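Local coordinates for flagellar biosynthesis protein FlhA (Bacillus subtilis, PDB 3MIX) that is a membrane protein involved in the export of flagellar proteins by type III secretion, here represented by its cytosolic domain, at residues R72-L84 / D169-K183. Sequence-based numbering, arbitrary orientation.
Sequences RIVMIRRQLALEL and DPASVVSTHITEKIK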
loop_
_atom_site.group_PDB
_atom_site.type_symbol
_atom_site.label_atom_id
_atom_site.label_comp_id
_atom_site.label_asym_id
_atom_site.label_seq_id
_atom_site.Cartn_x
_atom_site.Cartn_y
_atom_site.Cartn_z
ATOM N N ARG A 72 9.217 5.847 -18.689
ATOM C CA ARG A 72 8.060 5.165 -18.104
ATOM C C ARG A 72 8.039 5.210 -16.563
ATOM O O ARG A 72 6.979 5.308 -15.956
ATOM C CB ARG A 72 7.927 3.741 -18.627
ATOM C CG ARG A 72 7.537 3.723 -20.101
ATOM C CD ARG A 72 7.280 2.320 -20.654
ATOM N NE ARG A 72 6.392 2.403 -21.821
ATOM C CZ ARG A 72 5.106 2.749 -21.750
ATOM N NH1 ARG A 72 4.557 3.031 -20.573
ATOM N NH2 ARG A 72 4.375 2.822 -22.847
ATOM N N ILE A 73 9.221 5.157 -15.950
ATOM C CA ILE A 73 9.332 5.213 -14.507
ATOM C C ILE A 73 8.953 6.606 -13.984
ATOM O O ILE A 73 8.253 6.729 -12.975
ATOM C CB ILE A 73 10.728 4.744 -14.038
ATOM C CG1 ILE A 73 10.821 3.229 -14.237
ATOM C CG2 ILE A 73 10.950 5.113 -12.581
ATOM C CD1 ILE A 73 12.198 2.656 -14.090
ATOM N N VAL A 74 9.396 7.632 -14.709
ATOM C CA VAL A 74 9.035 9.021 -14.438
ATOM C C VAL A 74 7.510 9.222 -14.406
ATOM O O VAL A 74 6.965 9.831 -13.482
ATOM C CB VAL A 74 9.725 9.968 -15.452
ATOM C CG1 VAL A 74 9.099 11.361 -15.435
ATOM C CG2 VAL A 74 11.243 10.035 -15.159
ATOM N N MET A 75 6.835 8.682 -15.409
ATOM C CA MET A 75 5.376 8.663 -15.471
ATOM C C MET A 75 4.748 8.023 -14.244
ATOM O O MET A 75 3.808 8.562 -13.662
ATOM C CB MET A 75 4.936 7.863 -16.690
ATOM C CG MET A 75 4.507 8.676 -17.859
ATOM S SD MET A 75 5.171 10.356 -17.933
ATOM C CE MET A 75 3.618 11.241 -17.996
ATOM N N ILE A 76 5.243 6.842 -13.891
ATOM C CA ILE A 76 4.751 6.134 -12.720
ATOM C C ILE A 76 4.886 7.006 -11.469
ATOM O O ILE A 76 3.928 7.153 -10.706
ATOM C CB ILE A 76 5.463 4.768 -12.569
ATOM C CG1 ILE A 76 5.109 3.876 -13.787
ATOM C CG2 ILE A 76 5.110 4.121 -11.226
ATOM C CD1 ILE A 76 5.906 2.594 -13.855
ATOM N N ARG A 77 6.059 7.608 -11.287
ATOM C CA ARG A 77 6.334 8.433 -10.112
ATOM C C ARG A 77 5.352 9.611 -10.045
ATOM O O ARG A 77 4.860 9.963 -8.962
ATOM C CB ARG A 77 7.786 8.916 -10.118
ATOM C CG ARG A 77 8.129 9.919 -9.008
ATOM C CD ARG A 77 9.577 10.372 -9.000
ATOM N NE ARG A 77 10.467 9.271 -8.648
ATOM C CZ ARG A 77 11.204 8.596 -9.542
ATOM N NH1 ARG A 77 11.178 8.955 -10.819
ATOM N NH2 ARG A 77 11.976 7.580 -9.166
ATOM N N ARG A 78 5.040 10.194 -11.209
ATOM C CA ARG A 78 4.066 11.289 -11.274
ATOM C C ARG A 78 2.651 10.816 -10.971
ATOM O O ARG A 78 1.972 11.409 -10.143
ATOM C CB ARG A 78 4.186 12.067 -12.594
ATOM C CG ARG A 78 5.667 12.375 -12.886
ATOM C CD ARG A 78 5.964 13.647 -13.674
ATOM N NE ARG A 78 5.509 13.594 -15.051
ATOM C CZ ARG A 78 6.245 13.930 -16.109
ATOM N NH1 ARG A 78 7.509 14.339 -15.985
ATOM N NH2 ARG A 78 5.706 13.863 -17.313
ATOM N N GLN A 79 2.213 9.739 -11.605
ATOM C CA GLN A 79 0.882 9.189 -11.337
ATOM C C GLN A 79 0.646 8.865 -9.864
ATOM O O GLN A 79 -0.373 9.238 -9.283
ATOM C CB GLN A 79 0.644 7.922 -12.167
ATOM C CG GLN A 79 -0.736 7.268 -11.939
ATOM C CD GLN A 79 -0.779 5.767 -12.302
ATOM O OE1 GLN A 79 -1.480 4.971 -11.646
ATOM N NE2 GLN A 79 -0.026 5.379 -13.340
ATOM N N LEU A 80 1.593 8.145 -9.272
ATOM C CA LEU A 80 1.422 7.616 -7.935
ATOM C C LEU A 80 1.556 8.692 -6.883
ATOM O O LEU A 80 0.954 8.578 -5.834
ATOM C CB LEU A 80 2.430 6.500 -7.681
ATOM C CG LEU A 80 2.125 5.245 -8.496
ATOM C CD1 LEU A 80 3.113 4.190 -8.071
ATOM C CD2 LEU A 80 0.693 4.796 -8.261
ATOM N N ALA A 81 2.355 9.719 -7.166
ATOM C CA ALA A 81 2.404 10.893 -6.314
ATOM C C ALA A 81 1.032 11.547 -6.225
ATOM O O ALA A 81 0.607 11.924 -5.119
ATOM C CB ALA A 81 3.447 11.899 -6.811
ATOM N N LEU A 82 0.340 11.661 -7.367
ATOM C CA LEU A 82 -0.954 12.345 -7.410
ATOM C C LEU A 82 -2.045 11.452 -6.865
ATOM O O LEU A 82 -2.979 11.937 -6.233
ATOM C CB LEU A 82 -1.325 12.847 -8.826
ATOM C CG LEU A 82 -0.380 13.895 -9.453
ATOM C CD1 LEU A 82 -0.638 14.090 -10.947
ATOM C CD2 LEU A 82 -0.475 15.262 -8.721
ATOM N N GLU A 83 -1.943 10.152 -7.109
ATOM C CA GLU A 83 -2.983 9.253 -6.619
ATOM C C GLU A 83 -2.774 8.864 -5.148
ATOM O O GLU A 83 -3.749 8.718 -4.416
ATOM C CB GLU A 83 -3.007 8.005 -7.465
ATOM C CG GLU A 83 -4.071 7.019 -7.075
ATOM C CD GLU A 83 -3.944 5.746 -7.890
ATOM O OE1 GLU A 83 -3.334 5.796 -8.984
ATOM O OE2 GLU A 83 -4.463 4.697 -7.439
ATOM N N LEU A 84 -1.514 8.703 -4.715
ATOM C CA LEU A 84 -1.244 8.156 -3.387
ATOM C C LEU A 84 -0.723 9.199 -2.401
ATOM O O LEU A 84 -0.911 9.044 -1.183
ATOM C CB LEU A 84 -0.256 6.955 -3.454
ATOM C CG LEU A 84 -0.632 5.699 -4.247
ATOM C CD1 LEU A 84 0.482 4.652 -4.121
ATOM C CD2 LEU A 84 -1.953 5.105 -3.808
ATOM N N ASP A 169 1.377 -3.147 -25.762
ATOM C CA ASP A 169 2.806 -3.313 -26.038
ATOM C C ASP A 169 3.596 -3.627 -24.747
ATOM O O ASP A 169 3.129 -3.333 -23.649
ATOM C CB ASP A 169 3.363 -2.083 -26.762
ATOM C CG ASP A 169 3.022 -0.797 -26.062
ATOM O OD1 ASP A 169 1.867 -0.332 -26.203
ATOM O OD2 ASP A 169 3.911 -0.250 -25.375
ATOM N N PRO A 170 4.791 -4.234 -24.879
ATOM C CA PRO A 170 5.486 -4.825 -23.727
ATOM C C PRO A 170 5.889 -3.816 -22.653
ATOM O O PRO A 170 5.796 -4.106 -21.453
ATOM C CB PRO A 170 6.736 -5.447 -24.361
ATOM C CG PRO A 170 6.378 -5.611 -25.819
ATOM C CD PRO A 170 5.568 -4.404 -26.117
ATOM N N ALA A 171 6.328 -2.640 -23.090
ATOM C CA ALA A 171 6.751 -1.597 -22.180
ATOM C C ALA A 171 5.578 -1.160 -21.295
ATOM O O ALA A 171 5.767 -0.823 -20.125
ATOM C CB ALA A 171 7.312 -0.439 -22.958
ATOM N N SER A 172 4.375 -1.192 -21.864
ATOM C CA SER A 172 3.142 -0.912 -21.138
ATOM C C SER A 172 2.793 -2.026 -20.165
ATOM O O SER A 172 2.339 -1.753 -19.058
ATOM C CB SER A 172 1.969 -0.680 -22.100
ATOM O OG SER A 172 1.876 0.677 -22.469
ATOM N N VAL A 173 2.993 -3.275 -20.583
ATOM C CA VAL A 173 2.780 -4.414 -19.686
ATOM C C VAL A 173 3.640 -4.278 -18.419
ATOM O O VAL A 173 3.126 -4.408 -17.310
ATOM C CB VAL A 173 3.055 -5.769 -20.375
ATOM C CG1 VAL A 173 2.727 -6.927 -19.439
ATOM C CG2 VAL A 173 2.241 -5.886 -21.657
ATOM N N VAL A 174 4.933 -4.001 -18.599
ATOM C CA VAL A 174 5.860 -3.888 -17.476
ATOM C C VAL A 174 5.563 -2.639 -16.639
ATOM O O VAL A 174 5.695 -2.668 -15.417
ATOM C CB VAL A 174 7.376 -4.015 -17.914
ATOM C CG1 VAL A 174 7.764 -2.936 -18.949
ATOM C CG2 VAL A 174 8.296 -3.937 -16.702
ATOM N N SER A 175 5.104 -1.581 -17.309
ATOM C CA SER A 175 4.703 -0.338 -16.665
ATOM C C SER A 175 3.565 -0.524 -15.681
ATOM O O SER A 175 3.662 -0.064 -14.548
ATOM C CB SER A 175 4.269 0.702 -17.694
ATOM O OG SER A 175 5.390 1.405 -18.177
ATOM N N THR A 176 2.487 -1.169 -16.123
ATOM C CA THR A 176 1.341 -1.380 -15.253
ATOM C C THR A 176 1.648 -2.474 -14.201
ATOM O O THR A 176 1.212 -2.375 -13.057
ATOM C CB THR A 176 -0.002 -1.579 -16.035
ATOM O OG1 THR A 176 -0.323 -2.961 -16.156
ATOM C CG2 THR A 176 0.042 -0.923 -17.433
ATOM N N HIS A 177 2.445 -3.474 -14.567
ATOM C CA HIS A 177 2.950 -4.425 -13.572
ATOM C C HIS A 177 3.780 -3.776 -12.432
ATOM O O HIS A 177 3.597 -4.097 -11.245
ATOM C CB HIS A 177 3.728 -5.547 -14.242
ATOM C CG HIS A 177 3.863 -6.762 -13.389
ATOM N ND1 HIS A 177 4.785 -7.749 -13.641
ATOM C CD2 HIS A 177 3.217 -7.131 -12.257
ATOM C CE1 HIS A 177 4.685 -8.688 -12.718
ATOM N NE2 HIS A 177 3.748 -8.332 -11.859
ATOM N N ILE A 178 4.669 -2.852 -12.789
ATOM C CA ILE A 178 5.459 -2.129 -11.803
ATOM C C ILE A 178 4.561 -1.250 -10.943
ATOM O O ILE A 178 4.673 -1.289 -9.712
ATOM C CB ILE A 178 6.573 -1.292 -12.454
ATOM C CG1 ILE A 178 7.664 -2.212 -13.012
ATOM C CG2 ILE A 178 7.184 -0.301 -11.445
ATOM C CD1 ILE A 178 8.562 -1.522 -14.019
ATOM N N THR A 179 3.673 -0.480 -11.581
ATOM C CA THR A 179 2.776 0.414 -10.853
ATOM C C THR A 179 1.823 -0.296 -9.893
ATOM O O THR A 179 1.613 0.161 -8.768
ATOM C CB THR A 179 2.075 1.578 -11.718
ATOM O OG1 THR A 179 0.643 1.538 -11.595
ATOM C CG2 THR A 179 2.442 1.558 -13.119
ATOM N N GLU A 180 1.266 -1.412 -10.335
ATOM C CA GLU A 180 0.422 -2.238 -9.479
ATOM C C GLU A 180 1.207 -2.825 -8.318
ATOM O O GLU A 180 0.686 -2.929 -7.217
ATOM C CB GLU A 180 -0.252 -3.363 -10.272
ATOM C CG GLU A 180 -1.289 -2.901 -11.315
ATOM C CD GLU A 180 -2.393 -2.000 -10.754
ATOM O OE1 GLU A 180 -2.970 -2.330 -9.692
ATOM O OE2 GLU A 180 -2.707 -0.968 -11.405
ATOM N N LYS A 181 2.452 -3.218 -8.553
ATOM C CA LYS A 181 3.258 -3.790 -7.464
ATOM C C LYS A 181 3.687 -2.762 -6.456
ATOM O O LYS A 181 3.700 -3.041 -5.268
ATOM C CB LYS A 181 4.461 -4.588 -7.967
ATOM C CG LYS A 181 4.294 -6.082 -7.717
ATOM C CD LYS A 181 3.263 -6.702 -8.608
ATOM C CE LYS A 181 2.313 -7.621 -7.828
ATOM N NZ LYS A 181 3.004 -8.514 -6.841
ATOM N N ILE A 182 4.025 -1.572 -6.929
ATOM C CA ILE A 182 4.353 -0.468 -6.037
ATOM C C ILE A 182 3.143 -0.096 -5.184
ATOM O O ILE A 182 3.285 0.196 -3.984
ATOM C CB ILE A 182 4.919 0.734 -6.816
ATOM C CG1 ILE A 182 6.311 0.369 -7.360
ATOM C CG2 ILE A 182 5.041 1.944 -5.927
ATOM C CD1 ILE A 182 6.903 1.404 -8.294
ATOM N N LYS A 183 1.959 -0.138 -5.797
ATOM C CA LYS A 183 0.712 0.159 -5.086
ATOM C C LYS A 183 0.469 -0.862 -3.984
ATOM O O LYS A 183 0.089 -0.493 -2.885
ATOM C CB LYS A 183 -0.479 0.217 -6.049
ATOM C CG LYS A 183 -0.571 1.552 -6.791
ATOM C CD LYS A 183 -1.527 1.485 -7.962
ATOM C CE LYS A 183 -2.948 1.255 -7.499
ATOM N NZ LYS A 183 -3.895 1.214 -8.656
#
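R72 reaches along the first turns of helix 170-183 and I76 drops between its side chains, joining helix 72-84 at 36° between their directions to helix 170-183, which packs on the four-stranded mixed sheet of the FlhA cytosolic domain through V174 and I178 on strand 49-53. From R72, CB and CG pass the hydroxyl of S175, and CD comes to 3.2 Å from S175 OG. The chain runs extended from CG to NE, which carries NE to 3.2 Å from A171 CB, while the backbone N of S172 lies over one face of the guanidinium. At the tip NH1 gives S175 OG a weak, bent hydrogen bond (3.0 Å, 133°), and the carboxylate of D169, the N-cap residue, adds opposite charge near NH2. With an alanine here, S175 OG would probably lose this donor and the first turn of the helix its cover. One turn on, I76 is a knob among S175, I178, T179 and I182; its CD1 sits 4.0 Å from I178 CG2. L80 follows, setting CD1 3.7 Å from I182 CG2 and CD2 against the aliphatic part of K183. That lysine bends at chi3 (65°), and its NZ makes long salt bridges of 3.7 Å to E83 OE2 and to E180 OE2 alike. S175 OG in turn donates to A171 O, which S175 N approaches from the opposite face of the carbonyl plane.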